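PhiAB6 tailspike (Unidentified phage, PDB 5JS4) probably binds and fragments the exopolysaccharide of Acinetobacter baumannii, as a trimeric beta-helical tailspike of the phage. Local coordinates at residues Val185-Lys188 against Asn189-Ile192; Val213-Gly217 against Trp218-Ser222; Ile244-Asn248 against Phe249-Gly253; Ile331-Gly334 against Pro335-Asn339; Arg454-His458 against Cys459-Lys463. All blocks are in the same frame, centred on the assembly; numbering follows the deposited sequence.

In the fold
Five short-range contacts follow one another from the N-terminal region into the beta-helix of the tailspike. Contacts 1 and 2 belong to the same three-stranded antiparallel sheet and touch each other through Ile192 and Trp218; both rest on a type II turn, but contact 1 is mostly buried while contact 2 lies at the surface. Contact 3, about 26 Å from contact 2 between centres, is a buried 3-10 turn rich in backbone hydrogen bonds and edged by two waters. Contacts 4 and 5 are corners of the beta-helix, about 25 Å apart between centres, where apolar side chains and a cysteine sulfur meet across the bend.

Contact 1: Val185-Lys188 against Asn189-Ile192; sequences VYPK and NARI
Tyr186 and Ile192 meet at about a right angle, the isoleucine laid across the outer part of the phenol ring. Its CG2 methyl comes 3.6 Å from Tyr186 CE1, while CD1 sits over one face of the ring, displaced toward the rim, 4.1 Å from Tyr186 CZ. This double touch depends on the first torsion of Ile192: CG1 lies between the backbone N and the carbonyl carbon (chi1 56°), which turns both branches to the ring. Nearer the bend, Ala190 CB packs on the proline ring, 3.7 Å from Pro187 CD, and reaches Tyr186 CB at 4.2 Å. The backbone that brings these groups together is a type II beta turn from Pro187 to Ala190, closed by a bond of 3.1 Å from Ala190 N to Pro187 O. Asn189 holds the positive phi of 77° that this turn requires at its third position. The turn delivers the chain into strand 191-193 of a three-stranded antiparallel sheet, outermost within its own chain, where Ile192 pairs through its backbone with Val200 and Arg191 with the second subunit. Farther out, the phenol hydroxyl of Tyr186 is hydrogen-bonded to Asn181 N, which fixes the far end of the ring that Ile192 covers. The Asn189 amide runs alongside the extended Lys188 chain, with OD1 3.9 Å from Lys188 CG, and its ND2 is hydrogen-bonded to Tyr179 OH of the second subunit. Tyr175 of that same neighbouring subunit packs on Pro187 and Ala190, carrying the turn into the trimer interface.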
loop_
_atom_site.group_PDB
_atom_site.type_symbol
_atom_site.label_atom_id
_atom_site.label_comp_id
_atom_site.label_asym_id
_atom_site.label_seq_id
_atom_site.Cartn_x
_atom_site.Cartn_y
_atom_site.Cartn_z
ATOM N N VAL A 185 63.097 33.645 -39.674
ATOM C CA VAL A 185 61.783 34.261 -39.566
ATOM C C VAL A 185 60.761 33.243 -40.064
ATOM O O VAL A 185 60.774 32.864 -41.238
ATOM C CB VAL A 185 61.689 35.547 -40.408
ATOM C CG1 VAL A 185 60.334 36.214 -40.216
ATOM C CG2 VAL A 185 62.813 36.508 -40.040
ATOM N N TYR A 186 59.884 32.798 -39.169
ATOM C CA TYR A 186 58.924 31.751 -39.499
ATOM C C TYR A 186 57.623 32.363 -39.995
ATOM O O TYR A 186 56.989 33.133 -39.277
ATOM C CB TYR A 186 58.670 30.866 -38.283
ATOM C CG TYR A 186 59.925 30.187 -37.803
ATOM C CD1 TYR A 186 60.378 29.015 -38.401
ATOM C CD2 TYR A 186 60.681 30.729 -36.768
ATOM C CE1 TYR A 186 61.538 28.397 -37.975
ATOM C CE2 TYR A 186 61.841 30.118 -36.333
ATOM C CZ TYR A 186 62.265 28.951 -36.937
ATOM O OH TYR A 186 63.420 28.344 -36.506
ATOM N N PRO A 187 57.219 32.027 -41.234
ATOM C CA PRO A 187 55.962 32.558 -41.747
ATOM C C PRO A 187 54.756 31.901 -41.089
ATOM O O PRO A 187 54.893 30.891 -40.389
ATOM C CB PRO A 187 56.017 32.210 -43.237
ATOM C CG PRO A 187 56.863 30.991 -43.300
ATOM C CD PRO A 187 57.887 31.149 -42.212
ATOM N N LYS A 188 53.582 32.481 -41.313
ATOM C CA LYS A 188 52.345 31.904 -40.814
ATOM C C LYS A 188 52.223 30.483 -41.358
ATOM O O LYS A 188 52.539 30.233 -42.519
ATOM C CB LYS A 188 51.143 32.750 -41.241
ATOM C CG LYS A 188 49.827 32.331 -40.604
ATOM C CD LYS A 188 48.730 33.339 -40.902
ATOM C CE LYS A 188 47.413 32.936 -40.259
ATOM N NZ LYS A 188 46.386 34.006 -40.396
ATOM N N ASN A 189 51.807 29.563 -40.489
ATOM C CA ASN A 189 51.627 28.139 -40.821
ATOM C C ASN A 189 52.910 27.307 -40.906
ATOM O O ASN A 189 52.841 26.105 -41.160
ATOM C CB ASN A 189 50.808 27.955 -42.106
ATOM C CG ASN A 189 49.462 28.644 -42.041
ATOM O OD1 ASN A 189 48.775 28.582 -41.019
ATOM N ND2 ASN A 189 49.065 29.289 -43.134
ATOM N N ALA A 190 54.071 27.920 -40.685
ATOM C CA ALA A 190 55.322 27.166 -40.653
ATOM C C ALA A 190 55.310 26.189 -39.482
ATOM O O ALA A 190 54.806 26.510 -38.402
ATOM C CB ALA A 190 56.510 28.107 -40.544
ATOM N N ARG A 191 55.857 24.996 -39.702
ATOM C CA ARG A 191 55.958 23.994 -38.647
ATOM C C ARG A 191 57.408 23.671 -38.323
ATOM O O ARG A 191 58.241 23.504 -39.220
ATOM C CB ARG A 191 55.197 22.725 -39.034
ATOM C CG ARG A 191 53.735 23.014 -39.313
ATOM C CD ARG A 191 52.854 21.786 -39.289
ATOM N NE ARG A 191 51.490 22.168 -39.637
ATOM C CZ ARG A 191 50.398 21.443 -39.401
ATOM N NH1 ARG A 191 50.472 20.260 -38.791
ATOM N NH2 ARG A 191 49.215 21.920 -39.775
ATOM N N ILE A 192 57.697 23.630 -37.025
ATOM C CA ILE A 192 58.983 23.171 -36.504
ATOM C C ILE A 192 58.721 22.324 -35.266
ATOM O O ILE A 192 57.576 22.196 -34.826
ATOM C CB ILE A 192 59.933 24.338 -36.147
ATOM C CG1 ILE A 192 59.284 25.299 -35.145
ATOM C CG2 ILE A 192 60.354 25.080 -37.404
ATOM C CD1 ILE A 192 60.261 26.270 -34.511
#

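Contact 2: Val213-Gly217 against Trp218-Ser222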
loop_
_atom_site.group_PDB
_atom_site.type_symbol
_atom_site.label_atom_id
_atom_site.label_comp_id
_atom_site.label_asym_id
_atom_site.label_seq_id
_atom_site.Cartn_x
_atom_site.Cartn_y
_atom_site.Cartn_z
ATOM N N VAL A 213 60.213 28.720 -25.078
ATOM C CA VAL A 213 60.057 29.613 -23.920
ATOM C C VAL A 213 58.823 30.520 -24.010
ATOM O O VAL A 213 58.388 31.067 -22.997
ATOM C CB VAL A 213 61.319 30.482 -23.689
ATOM C CG1 VAL A 213 62.531 29.599 -23.424
ATOM C CG2 VAL A 213 61.584 31.416 -24.865
ATOM N N ASP A 214 58.263 30.673 -25.210
ATOM C CA ASP A 214 57.134 31.578 -25.439
ATOM C C ASP A 214 56.223 31.043 -26.546
ATOM O O ASP A 214 56.557 31.136 -27.726
ATOM C CB ASP A 214 57.655 32.972 -25.815
ATOM C CG ASP A 214 56.543 33.941 -26.204
ATOM O OD1 ASP A 214 55.378 33.737 -25.796
ATOM O OD2 ASP A 214 56.843 34.927 -26.911
ATOM N N MET A 215 55.063 30.518 -26.159
ATOM C CA MET A 215 54.124 29.917 -27.114
ATOM C C MET A 215 53.182 30.928 -27.774
ATOM O O MET A 215 52.319 30.545 -28.566
ATOM C CB MET A 215 53.315 28.795 -26.448
ATOM C CG MET A 215 54.061 27.470 -26.353
ATOM S SD MET A 215 54.415 26.712 -27.955
ATOM C CE MET A 215 52.767 26.337 -28.548
ATOM N N THR A 216 53.343 32.214 -27.465
ATOM C CA THR A 216 52.609 33.251 -28.183
ATOM C C THR A 216 52.948 33.151 -29.670
ATOM O O THR A 216 54.123 33.133 -30.046
ATOM C CB THR A 216 52.959 34.664 -27.680
ATOM O OG1 THR A 216 52.887 34.701 -26.250
ATOM C CG2 THR A 216 51.994 35.697 -28.257
ATOM N N GLY A 217 51.916 33.065 -30.502
ATOM C CA GLY A 217 52.086 32.960 -31.947
ATOM C C GLY A 217 52.296 31.540 -32.451
ATOM O O GLY A 217 52.537 31.348 -33.640
ATOM N N TRP A 218 52.198 30.556 -31.554
ATOM C CA TRP A 218 52.354 29.141 -31.902
ATOM C C TRP A 218 51.225 28.304 -31.310
ATOM O O TRP A 218 50.631 28.676 -30.301
ATOM C CB TRP A 218 53.671 28.591 -31.355
ATOM C CG TRP A 218 54.911 29.257 -31.856
ATOM C CD1 TRP A 218 55.586 30.284 -31.261
ATOM C CD2 TRP A 218 55.652 28.922 -33.035
ATOM N NE1 TRP A 218 56.694 30.613 -32.000
ATOM C CE2 TRP A 218 56.760 29.793 -33.094
ATOM C CE3 TRP A 218 55.487 27.969 -34.048
ATOM C CZ2 TRP A 218 57.694 29.746 -34.132
ATOM C CZ3 TRP A 218 56.415 27.922 -35.076
ATOM C CH2 TRP A 218 57.507 28.806 -35.109
ATOM N N VAL A 219 50.947 27.162 -31.934
ATOM C CA VAL A 219 50.054 26.154 -31.356
ATOM C C VAL A 219 50.667 24.767 -31.519
ATOM O O VAL A 219 51.362 24.503 -32.501
ATOM C CB VAL A 219 48.644 26.167 -31.994
ATOM C CG1 VAL A 219 47.913 27.459 -31.664
ATOM C CG2 VAL A 219 48.709 25.956 -33.502
ATOM N N LYS A 220 50.413 23.889 -30.550
ATOM C CA LYS A 220 50.844 22.493 -30.633
ATOM C C LYS A 220 49.867 21.719 -31.509
ATOM O O LYS A 220 48.671 21.677 -31.219
ATOM C CB LYS A 220 50.909 21.860 -29.244
ATOM C CG LYS A 220 52.014 22.417 -28.358
ATOM C CD LYS A 220 52.130 21.660 -27.039
ATOM C CE LYS A 220 53.076 20.465 -27.129
ATOM N NZ LYS A 220 52.556 19.337 -27.953
ATOM N N VAL A 221 50.376 21.098 -32.569
ATOM C CA VAL A 221 49.506 20.440 -33.550
ATOM C C VAL A 221 48.914 19.120 -33.045
ATOM O O VAL A 221 47.901 18.661 -33.569
ATOM C CB VAL A 221 50.215 20.212 -34.907
ATOM C CG1 VAL A 221 50.726 21.535 -35.467
ATOM C CG2 VAL A 221 51.340 19.190 -34.787
ATOM N N SER A 222 49.536 18.516 -32.034
ATOM C CA SER A 222 49.026 17.270 -31.455
ATOM C C SER A 222 47.998 17.512 -30.339
ATOM O O SER A 222 47.560 16.568 -29.684
ATOM C CB SER A 222 50.180 16.415 -30.929
ATOM O OG SER A 222 50.778 16.998 -29.784
#
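Met215 to Trp218 form a type II beta turn, closed by a 3.0 Å bond from Trp218 N to Met215 O. Gly217 takes the third position with phi 86°, a conformation that favours glycine. The Met215 side chain then folds back over the start of the strand. Bends at chi2 and chi3, both near -65°, carry its methyl CE to 3.7 Å from Trp218 CB and 4.0 Å from Lys220 CG. The sulfur makes an oblique Met-aromatic contact, SD lying 5.5 Å from the centroid of the five-membered ring of Trp218. On the indole itself, the Gly217 carbonyl oxygen lies over one face, whereas Met215 O is near the ring plane at the edge. Trp218 NE1 is hydrogen-bonded to Ser209 O, so the ring is held at its polar edge as well as by packing. Ahead of the turn, Asp214 OD1 receives two bonds from Thr216: OG1 meets its syn lone pair at 2.7 Å, and the backbone N approaches from above the carboxylate plane. The latter bond defines an Asx turn. An Asx turn overlapping a type II turn thus leads on to strand 218-220, an outermost strand, within this chain, of the three-stranded antiparallel sheet in the N-terminal part of the tailspike.

Contact 3: Ile244-Asn248 against Phe249-Gly253; sequences ITVDN and FGAKG
Val246 and Ala251 pack closely, with Val246 CG2 3.7 Å from Ala251 CB. Beside them, Val246 O accepts from two amides that reach it from opposite faces of its carbonyl plane: Phe249 N at 3.0 Å and Ala251 N at 3.2 Å. Gly250 N adds a bond to Asp247 O. The Phe249 ring turns back along the chain, its CE1 3.9 Å from Ile244 CG2, and the carbonyl oxygens of Thr245 and Val246 lie at its edge. This short 3-10 segment begins with an ST turn, in which Thr245 OG1 accepts from Asp247 N, and it packs on helix 260-268 near the first strands of the beta-helix. Tyr232 of the third subunit meets the Phe249 ring edge to face, so the apolar side continues into the trimer. The opposite character appears at Asp247, where waters link it to Ala251 O. One water donates to both Asp247 O and Ala251 O, at 2.8 and 2.7 Å respectively. A second lies near Asp247 OD1 and Ala251 O, its bond to the carboxylate weak; Asp247 OD1 is also hydrogen-bonded to Tyr284 OH.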
loop_
_atom_site.group_PDB
_atom_site.type_symbol
_atom_site.label_atom_id
_atom_site.label_comp_id
_atom_site.label_asym_id
_atom_site.label_seq_id
_atom_site.Cartn_x
_atom_site.Cartn_y
_atom_site.Cartn_z
ATOM N N ILE A 244 33.128 13.917 -18.536
ATOM C CA ILE A 244 34.368 14.089 -17.789
ATOM C C ILE A 244 34.291 13.191 -16.555
ATOM O O ILE A 244 33.274 13.167 -15.868
ATOM C CB ILE A 244 34.568 15.562 -17.363
ATOM C CG1 ILE A 244 34.525 16.481 -18.587
ATOM C CG2 ILE A 244 35.891 15.739 -16.632
ATOM C CD1 ILE A 244 34.306 17.941 -18.258
ATOM N N THR A 245 35.359 12.443 -16.291
ATOM C CA THR A 245 35.419 11.536 -15.141
ATOM C C THR A 245 36.687 11.796 -14.338
ATOM O O THR A 245 37.513 12.627 -14.714
ATOM C CB THR A 245 35.408 10.047 -15.563
ATOM O OG1 THR A 245 36.710 9.657 -16.009
ATOM C CG2 THR A 245 34.384 9.781 -16.663
ATOM N N VAL A 246 36.846 11.066 -13.240
ATOM C CA VAL A 246 38.070 11.151 -12.444
ATOM C C VAL A 246 39.317 10.760 -13.249
ATOM O O VAL A 246 40.419 11.202 -12.929
ATOM C CB VAL A 246 37.987 10.323 -11.139
ATOM C CG1 VAL A 246 36.936 10.913 -10.207
ATOM C CG2 VAL A 246 37.710 8.849 -11.420
ATOM N N ASP A 247 39.143 9.952 -14.294
ATOM C CA ASP A 247 40.256 9.590 -15.182
ATOM C C ASP A 247 40.887 10.818 -15.840
ATOM O O ASP A 247 42.090 10.833 -16.099
ATOM C CB ASP A 247 39.807 8.604 -16.265
ATOM C CG ASP A 247 39.351 7.272 -15.700
ATOM O OD1 ASP A 247 39.352 7.099 -14.460
ATOM O OD2 ASP A 247 38.990 6.390 -16.505
ATOM N N ASN A 248 40.079 11.850 -16.092
ATOM C CA ASN A 248 40.581 13.102 -16.666
ATOM C C ASN A 248 41.601 13.775 -15.758
ATOM O O ASN A 248 42.437 14.538 -16.230
ATOM C CB ASN A 248 39.455 14.109 -16.933
ATOM C CG ASN A 248 38.655 13.790 -18.177
ATOM O OD1 ASN A 248 38.755 14.477 -19.194
ATOM N ND2 ASN A 248 37.836 12.772 -18.096
ATOM N N PHE A 249 41.515 13.491 -14.461
ATOM C CA PHE A 249 42.362 14.120 -13.454
ATOM C C PHE A 249 43.429 13.174 -12.908
ATOM O O PHE A 249 44.010 13.423 -11.850
ATOM C CB PHE A 249 41.472 14.684 -12.346
ATOM C CG PHE A 249 40.555 15.758 -12.836
ATOM C CD1 PHE A 249 39.320 15.442 -13.385
ATOM C CD2 PHE A 249 40.955 17.085 -12.811
ATOM C CE1 PHE A 249 38.486 16.434 -13.869
ATOM C CE2 PHE A 249 40.129 18.082 -13.295
ATOM C CZ PHE A 249 38.891 17.757 -13.824
ATOM N N GLY A 250 43.693 12.099 -13.647
ATOM C CA GLY A 250 44.811 11.209 -13.352
ATOM C C GLY A 250 44.503 10.003 -12.485
ATOM O O GLY A 250 45.425 9.327 -12.027
ATOM N N ALA A 251 43.222 9.715 -12.255
ATOM C CA ALA A 251 42.837 8.518 -11.510
ATOM C C ALA A 251 43.220 7.278 -12.311
ATOM O O ALA A 251 42.992 7.223 -13.515
ATOM C CB ALA A 251 41.343 8.519 -11.224
ATOM N N LYS A 252 43.810 6.293 -11.641
ATOM C CA LYS A 252 44.269 5.073 -12.303
ATOM C C LYS A 252 43.251 3.933 -12.252
ATOM O O LYS A 252 43.174 3.136 -13.186
ATOM C CB LYS A 252 45.595 4.612 -11.694
ATOM C CG LYS A 252 46.680 5.683 -11.669
ATOM C CD LYS A 252 47.009 6.203 -13.059
ATOM C CE LYS A 252 48.166 7.188 -13.019
ATOM N NZ LYS A 252 48.488 7.716 -14.373
ATOM N N GLY A 253 42.481 3.848 -11.169
ATOM C CA GLY A 253 41.499 2.777 -11.005
ATOM C C GLY A 253 42.118 1.408 -11.214
ATOM O O GLY A 253 41.548 0.555 -11.893
HETATM O O HOH W 1 43.740 8.661 -15.695
HETATM O O HOH W 2 41.432 5.149 -14.397
#

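Contact 4: Ile331-Gly334 against Pro335-Asn339; sequences INCG and PTIQN
Cys333 and Ile337 face each other across a bend of the backbone that separates the end of strand 328-333 from strand 336-338. Asn332 turns the first corner with positive phi and psi, Gly334 is almost extended at psi -166°, and Pro335 then swings the chain round with psi near 8°. Asn339 repeats the positive pair of angles at the next corner, so a short strand is set off between two changes of direction. Such corners join neighbouring faces of a parallel beta-helix, where each rung stacks on the next by backbone bonds; Gly334 pairs here with Lys295, and Cys333 with Glu356. Across the bend the side-chain contact is small and centred on one sulfur. Cys333 SG stands opposite its own backbone N (chi1 -174°), a setting that carries it inward to 3.6 Å from Ile337 CG1 and 4.0 Å from Ile337 CD1. The same sulfur lies 3.7 Å from Thr336 O. Ile337 answers with its longer branch, CG1 beside the backbone N and the chain extended beyond it, so that its end nears the sulfur although its base is set to one side. Both residues also pack on Ile355 of strand 353-358, and Ile337 continues onto Ile364 and Ile367. Pro335 directs its CB away from 331-334 and packs on Tyr309 of the second subunit. The side-chain contact between the two faces of the coil is apolar, so it would rest largely on dispersion, while Cys333 and Gly334 bond through their backbones to neighbouring rungs.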
loop_
_atom_site.group_PDB
_atom_site.type_symbol
_atom_site.label_atom_id
_atom_site.label_comp_id
_atom_site.label_asym_id
_atom_site.label_seq_id
_atom_site.Cartn_x
_atom_site.Cartn_y
_atom_site.Cartn_z
ATOM N N ILE A 331 32.793 13.343 2.062
ATOM C CA ILE A 331 31.973 14.342 2.744
ATOM C C ILE A 331 31.364 15.321 1.743
ATOM O O ILE A 331 31.818 15.421 0.602
ATOM C CB ILE A 331 32.761 15.098 3.840
ATOM C CG1 ILE A 331 33.969 15.844 3.254
ATOM C CG2 ILE A 331 33.201 14.121 4.921
ATOM C CD1 ILE A 331 34.616 16.821 4.218
ATOM N N ASN A 332 30.320 16.022 2.184
ATOM C CA ASN A 332 29.651 17.064 1.395
ATOM C C ASN A 332 29.121 16.573 0.051
ATOM O O ASN A 332 29.223 17.259 -0.967
ATOM C CB ASN A 332 30.574 18.272 1.199
ATOM C CG ASN A 332 30.928 18.949 2.509
ATOM O OD1 ASN A 332 30.076 19.117 3.382
ATOM N ND2 ASN A 332 32.184 19.347 2.649
ATOM N N CYS A 333 28.540 15.381 0.060
ATOM C CA CYS A 333 27.937 14.833 -1.141
ATOM C C CYS A 333 26.747 15.683 -1.553
ATOM O O CYS A 333 26.016 16.191 -0.706
ATOM C CB CYS A 333 27.485 13.396 -0.902
ATOM S SG CYS A 333 26.880 12.560 -2.380
ATOM N N GLY A 334 26.565 15.831 -2.860
ATOM C CA GLY A 334 25.386 16.482 -3.419
ATOM C C GLY A 334 24.160 15.588 -3.329
ATOM O O GLY A 334 24.175 14.572 -2.637
ATOM N N PRO A 335 23.086 15.948 -4.052
ATOM C CA PRO A 335 21.796 15.265 -3.921
ATOM C C PRO A 335 21.669 13.936 -4.673
ATOM O O PRO A 335 20.577 13.383 -4.728
ATOM C CB PRO A 335 20.816 16.283 -4.510
ATOM C CG PRO A 335 21.617 16.998 -5.540
ATOM C CD PRO A 335 23.013 17.084 -4.989
ATOM N N THR A 336 22.764 13.435 -5.237
ATOM C CA THR A 336 22.743 12.214 -6.039
ATOM C C THR A 336 23.809 11.240 -5.565
ATOM O O THR A 336 24.969 11.615 -5.424
ATOM C CB THR A 336 23.023 12.542 -7.520
ATOM O OG1 THR A 336 22.045 13.472 -8.000
ATOM C CG2 THR A 336 23.005 11.287 -8.386
ATOM N N ILE A 337 23.403 9.998 -5.306
ATOM C CA ILE A 337 24.327 8.863 -5.249
ATOM C C ILE A 337 23.676 7.767 -6.080
ATOM O O ILE A 337 22.594 7.309 -5.739
ATOM C CB ILE A 337 24.580 8.336 -3.822
ATOM C CG1 ILE A 337 25.012 9.469 -2.887
ATOM C CG2 ILE A 337 25.649 7.248 -3.849
ATOM C CD1 ILE A 337 25.111 9.072 -1.430
ATOM N N GLN A 338 24.317 7.352 -7.168
ATOM C CA GLN A 338 23.691 6.370 -8.051
ATOM C C GLN A 338 24.669 5.536 -8.857
ATOM O O GLN A 338 25.798 5.953 -9.116
ATOM C CB GLN A 338 22.701 7.054 -9.000
ATOM C CG GLN A 338 23.325 8.002 -10.010
ATOM C CD GLN A 338 22.313 8.541 -11.009
ATOM O OE1 GLN A 338 21.175 8.846 -10.654
ATOM N NE2 GLN A 338 22.726 8.665 -12.263
ATOM N N ASN A 339 24.204 4.351 -9.253
ATOM C CA ASN A 339 24.912 3.504 -10.201
ATOM C C ASN A 339 26.313 3.185 -9.692
ATOM O O ASN A 339 27.289 3.300 -10.427
ATOM C CB ASN A 339 24.975 4.214 -11.559
ATOM C CG ASN A 339 25.504 3.328 -12.666
ATOM O OD1 ASN A 339 25.128 2.166 -12.769
ATOM N ND2 ASN A 339 26.380 3.876 -13.503
#

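Contact 5: Arg454-His458 against Cys459-Lys463; sequences RTVAH and CGFGK
A corner of the parallel beta-helix lies between strands 455-457 and 460-469, and Val456, Cys459 and Phe461 fill its inner side. His458 makes the bend, with positive phi and psi of 52° and 43°, and Cys459 restores an extended course. Val456 and Phe461 approach from opposite directions: the valine methyl CG1 comes at the edge of the ring, in its plane, 3.7 Å from Phe461 CZ and 3.8 Å from Phe461 CE2. A chi1 of 175° sets that methyl anti to the valine N, which aims it across the bend. Cys459 packs on the same methyl, its SG 3.9 Å from Val456 CG1 and its CB at an equal distance. Successive coils continue the packing, for Phe461 meets the ring of Phe439 with nearly parallel planes and that of Trp477 edge to face. Asn489 secures the corner from the next coil, its OD1 accepting from Cys459 N and its ND2 donating to Val456 O. On the outer side, His458 stacks its ring on Tyr494 of the second subunit, and its carbonyl oxygen accepts from Lys463 NZ of that subunit. A malonic acid, probably from the crystallisation liquor, lies about 6 Å from the His458 side chain. Back inside the bend, Cys459 SG rests 3.5 Å from Ala457 O.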
loop_
_atom_site.group_PDB
_atom_site.type_symbol
_atom_site.label_atom_id
_atom_site.label_comp_id
_atom_site.label_asym_id
_atom_site.label_seq_id
_atom_site.Cartn_x
_atom_site.Cartn_y
_atom_site.Cartn_z
ATOM N N ARG A 454 14.047 6.949 17.930
ATOM C CA ARG A 454 13.452 7.445 19.170
ATOM C C ARG A 454 11.939 7.586 19.040
ATOM O O ARG A 454 11.193 7.204 19.944
ATOM C CB ARG A 454 14.058 8.792 19.561
ATOM C CG ARG A 454 13.645 9.264 20.946
ATOM C CD ARG A 454 14.406 10.515 21.349
ATOM N NE ARG A 454 14.016 11.671 20.549
ATOM C CZ ARG A 454 14.570 12.878 20.643
ATOM N NH1 ARG A 454 15.557 13.105 21.507
ATOM N NH2 ARG A 454 14.137 13.866 19.871
ATOM N N THR A 455 11.507 8.155 17.916
ATOM C CA THR A 455 10.097 8.390 17.627
ATOM C C THR A 455 9.827 7.997 16.187
ATOM O O THR A 455 10.603 8.335 15.292
ATOM C CB THR A 455 9.733 9.879 17.790
ATOM O OG1 THR A 455 9.961 10.283 19.145
ATOM C CG2 THR A 455 8.273 10.158 17.417
ATOM N N VAL A 456 8.727 7.280 15.983
ATOM C CA VAL A 456 8.244 6.930 14.653
ATOM C C VAL A 456 6.774 7.329 14.596
ATOM O O VAL A 456 5.923 6.694 15.225
ATOM C CB VAL A 456 8.428 5.429 14.365
ATOM C CG1 VAL A 456 7.816 5.051 13.023
ATOM C CG2 VAL A 456 9.904 5.069 14.385
ATOM N N ALA A 457 6.496 8.397 13.853
ATOM C CA ALA A 457 5.177 9.011 13.815
ATOM C C ALA A 457 4.664 9.097 12.385
ATOM O O ALA A 457 5.358 9.590 11.503
ATOM C CB ALA A 457 5.234 10.402 14.428
ATOM N N HIS A 458 3.450 8.606 12.161
ATOM C CA HIS A 458 2.790 8.734 10.859
ATOM C C HIS A 458 3.653 8.250 9.697
ATOM O O HIS A 458 3.709 8.883 8.642
ATOM C CB HIS A 458 2.340 10.178 10.638
ATOM C CG HIS A 458 1.424 10.684 11.703
ATOM N ND1 HIS A 458 0.135 10.225 11.858
ATOM C CD2 HIS A 458 1.617 11.601 12.679
ATOM C CE1 HIS A 458 -0.430 10.845 12.878
ATOM N NE2 HIS A 458 0.449 11.683 13.395
ATOM N N CYS A 459 4.319 7.117 9.902
ATOM C CA CYS A 459 5.139 6.503 8.871
ATOM C C CYS A 459 4.392 5.335 8.249
ATOM O O CYS A 459 3.488 4.767 8.863
ATOM C CB CYS A 459 6.465 6.019 9.455
ATOM S SG CYS A 459 7.590 7.356 9.915
ATOM N N GLY A 460 4.783 4.997 7.027
ATOM C CA GLY A 460 4.261 3.836 6.328
ATOM C C GLY A 460 5.299 2.735 6.292
ATOM O O GLY A 460 6.473 2.984 6.005
ATOM N N PHE A 461 4.857 1.519 6.596
ATOM C CA PHE A 461 5.694 0.334 6.527
ATOM C C PHE A 461 4.992 -0.706 5.672
ATOM O O PHE A 461 3.863 -1.102 5.962
ATOM C CB PHE A 461 5.970 -0.209 7.923
ATOM C CG PHE A 461 6.756 0.731 8.779
ATOM C CD1 PHE A 461 8.143 0.723 8.743
ATOM C CD2 PHE A 461 6.112 1.636 9.608
ATOM C CE1 PHE A 461 8.873 1.599 9.524
ATOM C CE2 PHE A 461 6.839 2.515 10.392
ATOM C CZ PHE A 461 8.220 2.496 10.348
ATOM N N GLY A 462 5.668 -1.125 4.609
ATOM C CA GLY A 462 5.149 -2.123 3.694
ATOM C C GLY A 462 5.745 -3.479 3.998
ATOM O O GLY A 462 5.807 -3.896 5.157
ATOM N N LYS A 463 6.190 -4.167 2.953
ATOM C CA LYS A 463 6.698 -5.525 3.092
ATOM C C LYS A 463 8.117 -5.543 3.635
ATOM O O LYS A 463 8.986 -4.811 3.152
ATOM C CB LYS A 463 6.638 -6.248 1.752
ATOM C CG LYS A 463 5.218 -6.416 1.243
ATOM C CD LYS A 463 5.137 -7.283 -0.003
ATOM C CE LYS A 463 5.503 -8.736 0.258
ATOM N NZ LYS A 463 4.676 -9.377 1.315
#